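Local coordinates for single-stranded DNA-binding protein (Thermoanaerobacter tengcongensis, PDB 4GS3) that probably binds single-stranded DNA through the N-terminal OB-fold domain that makes up this fragment, at residues E33-F38 / T96-D101; I39-V42 / T48-Y51. One frame throughout, in Å; residues are numbered along the deposited sequence.

Both contacts use strand 33-43, and their segments adjoin in sequence between F38 and I39. Each lies at the surface of the OB domain, with centres about 16 Å apart. Contact 2 is local: it pairs the strand directly with its hairpin neighbour 49-57, through backbone bonds, a tyrosine-to-glutamate bond and a bridging water. Contact 1 is remote in sequence and lacks direct strand pairing, because strand 49-57 runs between its two segments in the sheet; two phenylalanines meet by apolar contact alone. The pair illustrates how one long strand can have polar, backbone-driven chemistry beside its hairpin partner and purely aromatic chemistry two strands away.

Contact 1: residues E33-F38 / T96-D101; sequences EKFFNF and TVFARD
F35 and F98 meet on the surface of the OB fold, where strands 33-43 and 93-105 flank strand 49-57 in the curved sheet. The contact is aromatic. The CE2 corner of the F35 ring reaches the CZ corner of F98 at 3.6 Å, while the same F35 CE2 lies 3.8 Å from F98 CE1. With centroids 5.9 Å apart and planes inclined by 28°, the rings touch rim to rim, and neither covers the face of the other; this is an aromatic contact without a stack. The F98 ring gets there because its CG stands opposite the backbone nitrogen (chi1 -169°), a torsion that swings the ring toward F35 even though its CB does not point that way.

The polar contacts are indirect and run through the middle strand. The hydroxyl of T55 is hydrogen-bonded to both N37 OD1 and T96 OG1, tying the two outer strands to the strand between them, and the carboxylate of E33 similarly holds the hydroxyl of S57. S57 also touches the side chain of F35.

Charge enters through two arginines. R79 of strand 71-82 makes a cation-pi interaction with F98, and R100, at a classic beta bulge with D101 opposite E75, forms a salt bridge to that glutamate. Surface aromatics beside a basic side chain would be consistent with single-stranded DNA binding, though the geometry alone does not show DNA bound here. Between the two rings, F35 CD2 stands a little farther off, 4.1 Å from F98 CE1.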
ATOM      1  N   GLU A  33       0.071   9.505 -14.990  1.00 17.65           N
ATOM      2  CA  GLU A  33      -0.276   8.391 -14.088  1.00 18.20           C
ATOM      3  C   GLU A  33      -0.425   8.870 -12.660  1.00 18.57           C
ATOM      4  O   GLU A  33       0.446   9.510 -12.107  1.00 21.32           O
ATOM      5  CB  GLU A  33       0.837   7.313 -14.233  1.00 20.77           C
ATOM      6  CG  GLU A  33       0.530   6.040 -13.422  1.00 23.18           C
ATOM      7  CD  GLU A  33       1.537   4.928 -13.541  1.00 25.80           C
ATOM      8  OE1 GLU A  33       2.578   5.051 -14.269  1.00 30.37           O
ATOM      9  OE2 GLU A  33       1.394   3.820 -12.977  1.00 27.04           O
ATOM     10  N   LYS A  34      -1.512   8.544 -11.992  1.00 18.34           N
ATOM     11  CA  LYS A  34      -1.847   8.995 -10.641  1.00 18.23           C
ATOM     12  C   LYS A  34      -1.373   7.948  -9.614  1.00 16.93           C
ATOM     13  O   LYS A  34      -1.637   6.749  -9.765  1.00 19.05           O
ATOM     14  CB  LYS A  34      -3.337   9.219 -10.480  1.00 21.36           C
ATOM     15  CG  LYS A  34      -3.959  10.235 -11.437  1.00 27.24           C
ATOM     16  CD  LYS A  34      -5.488  10.172 -11.351  1.00 34.64           C
ATOM     17  CE  LYS A  34      -6.185  11.439 -11.845  1.00 38.94           C
ATOM     18  NZ  LYS A  34      -6.099  11.562 -13.332  1.00 44.71           N
ATOM     19  N   PHE A  35      -0.688   8.409  -8.585  1.00 16.55           N
ATOM     20  CA  PHE A  35      -0.230   7.630  -7.478  1.00 15.48           C
ATOM     21  C   PHE A  35      -0.901   8.119  -6.184  1.00 15.33           C
ATOM     22  O   PHE A  35      -1.141   9.311  -5.974  1.00 20.14           O
ATOM     23  CB  PHE A  35       1.310   7.639  -7.351  1.00 18.74           C
ATOM     24  CG  PHE A  35       1.975   6.882  -8.489  1.00 19.48           C
ATOM     25  CD1 PHE A  35       2.147   7.532  -9.715  1.00 22.88           C
ATOM     26  CD2 PHE A  35       2.382   5.571  -8.322  1.00 21.00           C
ATOM     27  CE1 PHE A  35       2.745   6.853 -10.752  1.00 26.49           C
ATOM     28  CE2 PHE A  35       2.969   4.919  -9.386  1.00 23.89           C
ATOM     29  CZ  PHE A  35       3.127   5.542 -10.597  1.00 27.61           C
ATOM     30  N   PHE A  36      -1.120   7.134  -5.321  1.00 14.01           N
ATOM     31  CA  PHE A  36      -1.769   7.338  -4.049  1.00 13.65           C
ATOM     32  C   PHE A  36      -0.936   6.691  -2.931  1.00 13.10           C
ATOM     33  O   PHE A  36      -0.328   5.645  -3.151  1.00 15.25           O
ATOM     34  CB  PHE A  36      -3.125   6.701  -4.041  1.00 14.65           C
ATOM     35  CG  PHE A  36      -4.057   7.314  -5.068  1.00 16.09           C
ATOM     36  CD1 PHE A  36      -3.974   6.894  -6.387  1.00 18.27           C
ATOM     37  CD2 PHE A  36      -4.927   8.283  -4.716  1.00 17.72           C
ATOM     38  CE1 PHE A  36      -4.786   7.453  -7.338  1.00 22.48           C
ATOM     39  CE2 PHE A  36      -5.792   8.832  -5.677  1.00 23.29           C
ATOM     40  CZ  PHE A  36      -5.705   8.417  -6.971  1.00 24.62           C
ATOM     41  N   ASN A  37      -0.951   7.300  -1.781  1.00 12.85           N
ATOM     42  CA  ASN A  37      -0.348   6.750  -0.587  1.00 12.69           C
ATOM     43  C   ASN A  37      -1.432   6.389   0.413  1.00 11.56           C
ATOM     44  O   ASN A  37      -2.455   7.078   0.499  1.00 13.92           O
ATOM     45  CB  ASN A  37       0.516   7.843   0.083  1.00 15.42           C
ATOM     46  CG  ASN A  37       1.736   8.237  -0.695  1.00 16.56           C
ATOM     47  OD1 ASN A  37       2.456   7.421  -1.261  1.00 20.43           O
ATOM     48  ND2 ASN A  37       2.009   9.526  -0.711  1.00 22.43           N
ATOM     49  N   PHE A  38      -1.211   5.349   1.219  1.00 10.75           N
ATOM     50  CA  PHE A  38      -2.103   5.028   2.309  1.00 10.57           C
ATOM     51  C   PHE A  38      -1.321   4.214   3.338  1.00  9.74           C
ATOM     52  O   PHE A  38      -0.269   3.667   3.035  1.00 11.18           O
ATOM     53  CB  PHE A  38      -3.357   4.295   1.858  1.00 11.48           C
ATOM     54  CG  PHE A  38      -3.164   2.923   1.313  1.00 11.46           C
ATOM     55  CD1 PHE A  38      -2.824   2.716  -0.012  1.00 12.86           C
ATOM     56  CD2 PHE A  38      -3.341   1.814   2.116  1.00 11.94           C
ATOM     57  CE1 PHE A  38      -2.703   1.457  -0.543  1.00 13.70           C
ATOM     58  CE2 PHE A  38      -3.220   0.539   1.595  1.00 12.92           C
ATOM     59  CZ  PHE A  38      -2.913   0.376   0.259  1.00 14.09           C
ATOM     60  N   THR A  96       8.470   3.711   1.485  1.00 10.69           N
ATOM     61  CA  THR A  96       7.161   3.194   1.140  1.00 10.43           C
ATOM     62  C   THR A  96       7.272   1.800   0.604  1.00  9.52           C
ATOM     63  O   THR A  96       8.307   1.444   0.001  1.00 11.28           O
ATOM     64  CB  THR A  96       6.455   4.166   0.141  1.00 11.56           C
ATOM     65  OG1 THR A  96       5.060   3.817   0.182  1.00 13.23           O
ATOM     66  CG2 THR A  96       7.029   4.067  -1.260  1.00 13.43           C
ATOM     67  N   VAL A  97       6.205   1.034   0.730  1.00  9.42           N
ATOM     68  CA  VAL A  97       6.054  -0.224   0.024  1.00  9.59           C
ATOM     69  C   VAL A  97       5.371   0.143  -1.279  1.00 10.03           C
ATOM     70  O   VAL A  97       4.177   0.480  -1.294  1.00 11.06           O
ATOM     71  CB  VAL A  97       5.278  -1.239   0.832  1.00 10.36           C
ATOM     72  CG1 VAL A  97       5.121  -2.528  -0.013  1.00 11.80           C
ATOM     73  CG2 VAL A  97       5.921  -1.531   2.171  1.00 11.60           C
ATOM     74  N   PHE A  98       6.101   0.064  -2.375  1.00 10.31           N
ATOM     75  CA  PHE A  98       5.608   0.390  -3.691  1.00 10.42           C
ATOM     76  C   PHE A  98       4.955  -0.860  -4.245  1.00 10.87           C
ATOM     77  O   PHE A  98       5.609  -1.853  -4.550  1.00 11.95           O
ATOM     78  CB  PHE A  98       6.755   0.872  -4.575  1.00 12.06           C
ATOM     79  CG  PHE A  98       6.316   1.471  -5.874  1.00 14.11           C
ATOM     80  CD1 PHE A  98       5.949   2.805  -5.944  1.00 16.24           C
ATOM     81  CD2 PHE A  98       6.301   0.730  -7.010  1.00 18.81           C
ATOM     82  CE1 PHE A  98       5.585   3.384  -7.126  1.00 19.65           C
ATOM     83  CE2 PHE A  98       5.917   1.292  -8.228  1.00 21.24           C
ATOM     84  CZ  PHE A  98       5.547   2.625  -8.277  1.00 22.01           C
ATOM     85  N   ALA A  99       3.609  -0.828  -4.368  1.00 10.92           N
ATOM     86  CA  ALA A  99       2.864  -2.008  -4.682  1.00 11.17           C
ATOM     87  C   ALA A  99       3.093  -2.432  -6.128  1.00 11.38           C
ATOM     88  O   ALA A  99       3.091  -1.632  -7.033  1.00 13.40           O
ATOM     89  CB  ALA A  99       1.366  -1.761  -4.433  1.00 13.41           C
ATOM     90  N   ARG A 100       3.265  -3.741  -6.279  1.00 11.62           N
ATOM     91  CA  ARG A 100       3.276  -4.384  -7.591  1.00 12.42           C
ATOM     92  C   ARG A 100       2.009  -5.190  -7.804  1.00 12.34           C
ATOM     93  O   ARG A 100       1.614  -5.379  -8.975  1.00 15.53           O
ATOM     94  CB  ARG A 100       4.529  -5.273  -7.714  1.00 15.26           C
ATOM     95  CG  ARG A 100       5.723  -4.375  -7.862  1.00 19.25           C
ATOM     96  CD  ARG A 100       6.920  -5.245  -8.186  1.00 22.60           C
ATOM     97  NE  ARG A 100       7.447  -5.971  -6.975  1.00 21.69           N
ATOM     98  CZ  ARG A 100       8.711  -5.991  -6.562  1.00 18.32           C
ATOM     99  NH1 ARG A 100       9.066  -6.682  -5.497  1.00 19.61           N
ATOM    100  NH2 ARG A 100       9.668  -5.336  -7.208  1.00 20.86           N
ATOM    101  N   ASP A 101       1.390  -5.721  -6.769  1.00 12.80           N
ATOM    102  CA  ASP A 101       0.206  -6.530  -6.875  1.00 14.59           C
ATOM    103  C   ASP A 101      -0.621  -6.281  -5.657  1.00 13.31           C
ATOM    104  O   ASP A 101      -0.095  -6.108  -4.545  1.00 14.29           O
ATOM    105  CB  ASP A 101       0.527  -8.035  -6.979  1.00 19.03           C
ATOM    106  CG  ASP A 101      -0.826  -8.734  -7.203  1.00 27.71           C
ATOM    107  OD1 ASP A 101      -1.610  -8.362  -8.084  1.00 36.18           O
ATOM    108  OD2 ASP A 101      -1.184  -9.657  -6.474  1.00 42.97           O
TER

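Contact 2: residues I39-V42 / T48-Y51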
ATOM      1  N   ILE A  39      -1.881   4.082   4.540  1.00  9.86           N
ATOM      2  CA  ILE A  39      -1.306   3.252   5.575  1.00  9.28           C
ATOM      3  C   ILE A  39      -2.080   1.959   5.710  1.00  9.20           C
ATOM      4  O   ILE A  39      -3.314   1.963   5.719  1.00 10.14           O
ATOM      5  CB  ILE A  39      -1.345   4.020   6.917  1.00 10.21           C
ATOM      6  CG1 ILE A  39      -0.571   5.343   6.811  1.00 11.33           C
ATOM      7  CG2 ILE A  39      -0.844   3.145   8.077  1.00 11.16           C
ATOM      8  CD1 ILE A  39       0.858   5.218   6.364  1.00 13.40           C
ATOM      9  N   LEU A  40      -1.343   0.859   5.814  1.00  9.04           N
ATOM     10  CA  LEU A  40      -1.892  -0.471   6.023  1.00  9.09           C
ATOM     11  C   LEU A  40      -1.644  -0.876   7.467  1.00  9.39           C
ATOM     12  O   LEU A  40      -0.503  -0.789   7.942  1.00 11.00           O
ATOM     13  CB  LEU A  40      -1.217  -1.463   5.054  1.00  9.81           C
ATOM     14  CG  LEU A  40      -1.898  -2.822   4.941  1.00 10.02           C
ATOM     15  CD1 LEU A  40      -3.158  -2.710   4.116  1.00 11.42           C
ATOM     16  CD2 LEU A  40      -0.925  -3.845   4.364  1.00 11.31           C
ATOM     17  N   GLU A  41      -2.677  -1.360   8.157  1.00  9.55           N
ATOM     18  CA  GLU A  41      -2.538  -1.925   9.493  1.00  9.93           C
ATOM     19  C   GLU A  41      -2.348  -3.421   9.379  1.00  9.69           C
ATOM     20  O   GLU A  41      -3.221  -4.126   8.837  1.00 11.34           O
ATOM     21  CB  GLU A  41      -3.787  -1.608  10.327  1.00 12.46           C
ATOM     22  CG  GLU A  41      -3.774  -2.142  11.728  1.00 16.35           C
ATOM     23  CD  GLU A  41      -5.093  -1.890  12.438  1.00 21.07           C
ATOM     24  OE1 GLU A  41      -6.087  -2.466  11.943  1.00 27.90           O
ATOM     25  OE2 GLU A  41      -5.089  -1.139  13.427  1.00 25.26           O
ATOM     26  N   VAL A  42      -1.250  -3.939   9.887  1.00 10.07           N
ATOM     27  CA  VAL A  42      -0.909  -5.330   9.782  1.00 10.36           C
ATOM     28  C   VAL A  42      -0.727  -5.915  11.170  1.00 11.15           C
ATOM     29  O   VAL A  42       0.188  -5.511  11.890  1.00 12.23           O
ATOM     30  CB  VAL A  42       0.388  -5.564   8.937  1.00 11.09           C
ATOM     31  CG1 VAL A  42       0.702  -7.028   8.796  1.00 13.15           C
ATOM     32  CG2 VAL A  42       0.197  -4.919   7.556  1.00 12.71           C
ATOM     33  N   THR A  48      -0.305  -6.747  18.669  1.00 27.48           N
ATOM     34  CA  THR A  48       0.296  -5.452  18.384  1.00 22.57           C
ATOM     35  C   THR A  48       0.162  -5.208  16.866  1.00 18.57           C
ATOM     36  O   THR A  48       0.264  -6.145  16.101  1.00 21.27           O
ATOM     37  CB  THR A  48       1.777  -5.450  18.813  1.00 24.43           C
ATOM     38  OG1 THR A  48       1.809  -5.262  20.245  1.00 31.19           O
ATOM     39  CG2 THR A  48       2.645  -4.384  18.189  1.00 25.56           C
ATOM     40  N   LYS A  49      -0.063  -3.978  16.422  1.00 15.10           N
ATOM     41  CA  LYS A  49      -0.168  -3.665  15.011  1.00 13.71           C
ATOM     42  C   LYS A  49       1.050  -2.925  14.515  1.00 13.39           C
ATOM     43  O   LYS A  49       1.601  -2.081  15.215  1.00 15.93           O
ATOM     44  CB  LYS A  49      -1.377  -2.764  14.722  1.00 17.25           C
ATOM     45  CG  LYS A  49      -2.673  -3.235  15.348  1.00 22.05           C
ATOM     46  CD  LYS A  49      -3.156  -4.521  14.778  1.00 25.99           C
ATOM     47  CE  LYS A  49      -4.621  -4.752  15.145  1.00 28.99           C
ATOM     48  NZ  LYS A  49      -4.678  -5.199  16.570  1.00 32.97           N
ATOM     49  N   ASP A  50       1.419  -3.197  13.267  1.00 11.55           N
ATOM     50  CA  ASP A  50       2.324  -2.353  12.487  1.00 10.68           C
ATOM     51  C   ASP A  50       1.535  -1.499  11.530  1.00 10.12           C
ATOM     52  O   ASP A  50       0.548  -1.970  10.955  1.00 11.93           O
ATOM     53  CB  ASP A  50       3.357  -3.218  11.761  1.00 11.39           C
ATOM     54  CG  ASP A  50       4.298  -3.874  12.753  1.00 12.09           C
ATOM     55  OD1 ASP A  50       5.051  -3.119  13.415  1.00 13.25           O
ATOM     56  OD2 ASP A  50       4.297  -5.130  12.882  1.00 13.71           O
ATOM     57  N   TYR A  51       1.944  -0.251  11.382  1.00  9.70           N
ATOM     58  CA  TYR A  51       1.308   0.719  10.530  1.00  9.81           C
ATOM     59  C   TYR A  51       2.300   1.059   9.423  1.00  9.59           C
ATOM     60  O   TYR A  51       3.331   1.696   9.675  1.00 10.85           O
ATOM     61  CB  TYR A  51       0.913   1.989  11.307  1.00 11.00           C
ATOM     62  CG  TYR A  51      -0.145   1.609  12.320  1.00 11.86           C
ATOM     63  CD1 TYR A  51      -1.432   1.331  11.901  1.00 14.31           C
ATOM     64  CD2 TYR A  51       0.127   1.523  13.661  1.00 15.79           C
ATOM     65  CE1 TYR A  51      -2.445   0.995  12.754  1.00 16.22           C
ATOM     66  CE2 TYR A  51      -0.884   1.131  14.583  1.00 18.74           C
ATOM     67  CZ  TYR A  51      -2.140   0.872  14.091  1.00 17.55           C
ATOM     68  OH  TYR A  51      -3.156   0.488  14.929  1.00 24.11           O
TER
HETATM   69  O   HOH W   1       2.843  -6.832  11.430  1.00 12.74           O
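The carbonyl oxygen of V42 is gripped twice, by the backbone N-H of D50 and by a water. D50 N donates to V42 O over 3.0 Å from a position tilted out of the carbonyl plane, and the water lies 3.0 Å from V42 O. That water also donates to D50 OD2, at 2.7 Å, so it bridges the backbone of one strand to a side chain of the other. The other oxygen of D50, OD1, is held in a salt bridge by R44 from the hairpin turn.

The return bond, V42 N to D50 O at 2.9 Å, is nearly straight (168°) and arrives in the carbonyl plane. V42 and D50 thus form a hydrogen-bonded antiparallel pair in the beta hairpin of strands 33-43 and 49-57, and E41 and Y51 the adjacent non-hydrogen-bonded pair.

On the E41 face, the glutamate runs beside the tyrosine and points the same way. Its CG stands anti to the backbone N (chi1 180°) and the chain stays extended to CD, which carries OE2 along the ring edge until Y51 OH donates to its anti lone pair at 2.9 Å. On the way, E41 CG passes 3.6 Å from Y51 CE1. The bent K49 chain crosses E41 obliquely, its CG 3.7 Å from E41 OE2, but its ammonium goes to the carbonyl of E47. An alanine in place of E41 would probably leave the Y51 hydroxyl without this acceptor and open a gap beside the K49 methylenes. I39 CG2 adds an apolar touch on Y51 CB, 3.9 Å away.

The backbone bonds therefore set the strand pairing, while the tyrosine-carboxylate bond, with the E41 methylenes alongside and the F21 ring, which also meets Y51, probably steadies the phenol; nearby K49 may favour the charged carboxylate without forming a salt bridge to it.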